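Local coordinates for enoyl-CoA hydratase (Geobacillus kaustophilus, PDB 2PPY), which probably catalyses the hydration of enoyl-CoA thioesters in fatty acid beta-oxidation, as a member of the enoyl-CoA hydratase/isomerase (crotonase-like) family, at residues A[30-34]-A[35-39]. Sequence-based numbering, arbitrary orientation.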
ATOM      1  N   ASN A  30       7.694 -28.684  23.427  1.00 24.75           N
ATOM      2  CA  ASN A  30       8.416 -27.505  22.979  1.00 23.25           C
ATOM      3  C   ASN A  30       7.622 -26.220  23.191  1.00 25.60           C
ATOM      4  O   ASN A  30       7.626 -25.336  22.330  1.00 23.46           O
ATOM      5  CB  ASN A  30       8.828 -27.619  21.505  1.00 22.28           C
ATOM      6  CG  ASN A  30      10.115 -28.401  21.319  1.00 25.40           C
ATOM      7  OD1 ASN A  30      11.050 -28.273  22.108  1.00 25.18           O
ATOM      8  ND2 ASN A  30      10.177 -29.198  20.261  1.00 26.11           N
ATOM      9  N   SER A  31       6.927 -26.124  24.325  1.00 18.17           N
ATOM     10  CA  SER A  31       6.179 -24.911  24.659  1.00 23.39           C
ATOM     11  C   SER A  31       7.235 -23.908  25.102  1.00 25.99           C
ATOM     12  O   SER A  31       7.959 -24.148  26.066  1.00 32.02           O
ATOM     13  CB  SER A  31       5.198 -25.180  25.796  1.00 20.90           C
ATOM     14  OG  SER A  31       4.144 -26.009  25.347  1.00 33.58           O
ATOM     15  N   TYR A  32       7.313 -22.781  24.404  1.00 25.76           N
ATOM     16  CA  TYR A  32       8.339 -21.781  24.688  1.00 20.13           C
ATOM     17  C   TYR A  32       7.984 -20.628  25.611  1.00 20.41           C
ATOM     18  O   TYR A  32       6.820 -20.401  25.939  1.00 21.14           O
ATOM     19  CB  TYR A  32       8.847 -21.200  23.368  1.00 19.99           C
ATOM     20  CG  TYR A  32       7.771 -20.497  22.568  1.00 16.38           C
ATOM     21  CD1 TYR A  32       7.098 -21.147  21.531  1.00 15.54           C
ATOM     22  CD2 TYR A  32       7.408 -19.183  22.865  1.00 16.61           C
ATOM     23  CE1 TYR A  32       6.087 -20.498  20.809  1.00 16.57           C
ATOM     24  CE2 TYR A  32       6.400 -18.530  22.152  1.00 19.35           C
ATOM     25  CZ  TYR A  32       5.746 -19.192  21.129  1.00 18.35           C
ATOM     26  OH  TYR A  32       4.747 -18.546  20.444  1.00 19.61           O
ATOM     27  N   ASP A  33       9.023 -19.899  26.013  1.00 20.14           N
ATOM     28  CA  ASP A  33       8.897 -18.722  26.869  1.00 22.33           C
ATOM     29  C   ASP A  33       9.745 -17.614  26.242  1.00 21.06           C
ATOM     30  O   ASP A  33      10.191 -17.743  25.104  1.00 22.65           O
ATOM     31  CB  ASP A  33       9.399 -19.012  28.288  1.00 23.28           C
ATOM     32  CG  ASP A  33      10.811 -19.568  28.307  1.00 26.37           C
ATOM     33  OD1 ASP A  33      11.577 -19.318  27.352  1.00 28.24           O
ATOM     34  OD2 ASP A  33      11.161 -20.249  29.290  1.00 33.65           O
ATOM     35  N   LEU A  34       9.983 -16.536  26.982  1.00 19.95           N
ATOM     36  CA  LEU A  34      10.772 -15.429  26.454  1.00 20.64           C
ATOM     37  C   LEU A  34      12.220 -15.822  26.213  1.00 22.08           C
ATOM     38  O   LEU A  34      12.803 -15.465  25.193  1.00 28.63           O
ATOM     39  CB  LEU A  34      10.716 -14.218  27.399  1.00 18.77           C
ATOM     40  CG  LEU A  34      11.555 -13.000  26.979  1.00 19.90           C
ATOM     41  CD1 LEU A  34      11.202 -12.592  25.551  1.00 15.71           C
ATOM     42  CD2 LEU A  34      11.312 -11.844  27.940  1.00 19.60           C
ATOM     43  N   GLU A  35      12.801 -16.561  27.152  1.00 21.48           N
ATOM     44  CA  GLU A  35      14.186 -16.983  27.028  1.00 23.77           C
ATOM     45  C   GLU A  35      14.424 -17.796  25.752  1.00 23.18           C
ATOM     46  O   GLU A  35      15.479 -17.683  25.127  1.00 22.35           O
ATOM     47  CB  GLU A  35      14.597 -17.792  28.263  1.00 28.22           C
ATOM     48  CG  GLU A  35      16.090 -18.020  28.393  1.00 40.66           C
ATOM     49  CD  GLU A  35      16.884 -16.725  28.418  1.00 53.07           C
ATOM     50  OE1 GLU A  35      16.560 -15.836  29.238  1.00 53.29           O
ATOM     51  OE2 GLU A  35      17.836 -16.601  27.617  1.00 56.96           O
ATOM     52  N   PHE A  36      13.453 -18.617  25.362  1.00 20.83           N
ATOM     53  CA  PHE A  36      13.615 -19.402  24.144  1.00 23.28           C
ATOM     54  C   PHE A  36      13.802 -18.480  22.951  1.00 21.47           C
ATOM     55  O   PHE A  36      14.732 -18.650  22.162  1.00 20.19           O
ATOM     56  CB  PHE A  36      12.399 -20.285  23.861  1.00 26.25           C
ATOM     57  CG  PHE A  36      12.341 -20.765  22.433  1.00 26.76           C
ATOM     58  CD1 PHE A  36      13.292 -21.660  21.948  1.00 25.79           C
ATOM     59  CD2 PHE A  36      11.378 -20.274  21.555  1.00 28.58           C
ATOM     60  CE1 PHE A  36      13.294 -22.049  20.602  1.00 24.37           C
ATOM     61  CE2 PHE A  36      11.371 -20.656  20.207  1.00 22.66           C
ATOM     62  CZ  PHE A  36      12.330 -21.547  19.733  1.00 18.43           C
ATOM     63  N   TYR A  37      12.902 -17.509  22.815  1.00 24.64           N
ATOM     64  CA  TYR A  37      12.973 -16.572  21.703  1.00 17.61           C
ATOM     65  C   TYR A  37      14.223 -15.715  21.732  1.00 19.40           C
ATOM     66  O   TYR A  37      14.716 -15.299  20.683  1.00 21.68           O
ATOM     67  CB  TYR A  37      11.713 -15.707  21.655  1.00 19.70           C
ATOM     68  CG  TYR A  37      10.748 -16.182  20.588  1.00 20.34           C
ATOM     69  CD1 TYR A  37      11.027 -15.980  19.235  1.00 21.22           C
ATOM     70  CD2 TYR A  37       9.590 -16.887  20.923  1.00 21.13           C
ATOM     71  CE1 TYR A  37      10.180 -16.467  18.239  1.00 26.74           C
ATOM     72  CE2 TYR A  37       8.734 -17.380  19.933  1.00 28.12           C
ATOM     73  CZ  TYR A  37       9.037 -17.165  18.594  1.00 25.66           C
ATOM     74  OH  TYR A  37       8.196 -17.636  17.610  1.00 25.39           O
ATOM     75  N   LYS A  38      14.747 -15.458  22.926  1.00 16.86           N
ATOM     76  CA  LYS A  38      15.968 -14.673  23.036  1.00 21.83           C
ATOM     77  C   LYS A  38      17.103 -15.496  22.428  1.00 19.09           C
ATOM     78  O   LYS A  38      17.993 -14.952  21.779  1.00 19.71           O
ATOM     79  CB  LYS A  38      16.250 -14.328  24.503  1.00 20.91           C
ATOM     80  CG  LYS A  38      15.228 -13.354  25.080  1.00 24.08           C
ATOM     81  CD  LYS A  38      15.304 -13.232  26.592  1.00 35.02           C
ATOM     82  CE  LYS A  38      16.616 -12.637  27.055  1.00 42.88           C
ATOM     83  NZ  LYS A  38      16.625 -12.483  28.538  1.00 54.37           N
ATOM     84  N   GLU A  39      17.047 -16.814  22.614  1.00 20.92           N
ATOM     85  CA  GLU A  39      18.066 -17.696  22.055  1.00 19.49           C
ATOM     86  C   GLU A  39      17.859 -17.872  20.551  1.00 20.25           C
ATOM     87  O   GLU A  39      18.821 -17.884  19.784  1.00 17.18           O
ATOM     88  CB  GLU A  39      18.036 -19.070  22.733  1.00 29.49           C
ATOM     89  CG  GLU A  39      18.276 -19.047  24.240  1.00 40.32           C
ATOM     90  CD  GLU A  39      18.692 -20.406  24.782  1.00 47.89           C
ATOM     91  OE1 GLU A  39      18.060 -21.415  24.412  1.00 50.11           O
ATOM     92  OE2 GLU A  39      19.651 -20.467  25.581  1.00 47.89           O
TER
HETATM   93  O   HOH W   1       5.846 -18.258  17.852  1.00 20.28           O
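E35, in the first turn of helix 34-48, lies beside D33, the N-cap residue: its CB lies 3.5 Å from D33 OD1, and its carboxylate turns along the helix to a salt bridge from OE1 to K38 NZ, its hydrogen bond weak and long at 3.4 Å. F36 supplies the capping bond. Its N donates to D33 OD1 over 2.8 Å, nearly in line with the C-O bond; D33 CG, lodged between backbone N and carbonyl carbon (chi1 54°), turns that oxygen toward the amide N-H groups at the start of the helix. The F36 ring meets Y32 obliquely, CD2 lying 3.2 Å from Y32 CB. Y37 completes the aromatic cluster edge-to-face: its CE2 stands over one face of Y32, 3.4 Å from Y32 CE2, with the planes at 86°. A water lies 2.8 Å from Y32 OH; its approach to Y37 OH is doubtfully short. An alanine in place of Y32 would probably leave the Y37 edge without the ring it abuts and the water without the Y32 hydroxyl. K38 N donates to L34 O (3.0 Å), while K38 CD packs against L34 CG at 3.8 Å. The cap thus joins the loop after strand 19-24 to helix 34-48; Y37 packs on helices 80-99 and 115-121, and L34 touches F86 and F74 of the same chain and F49 of a second subunit.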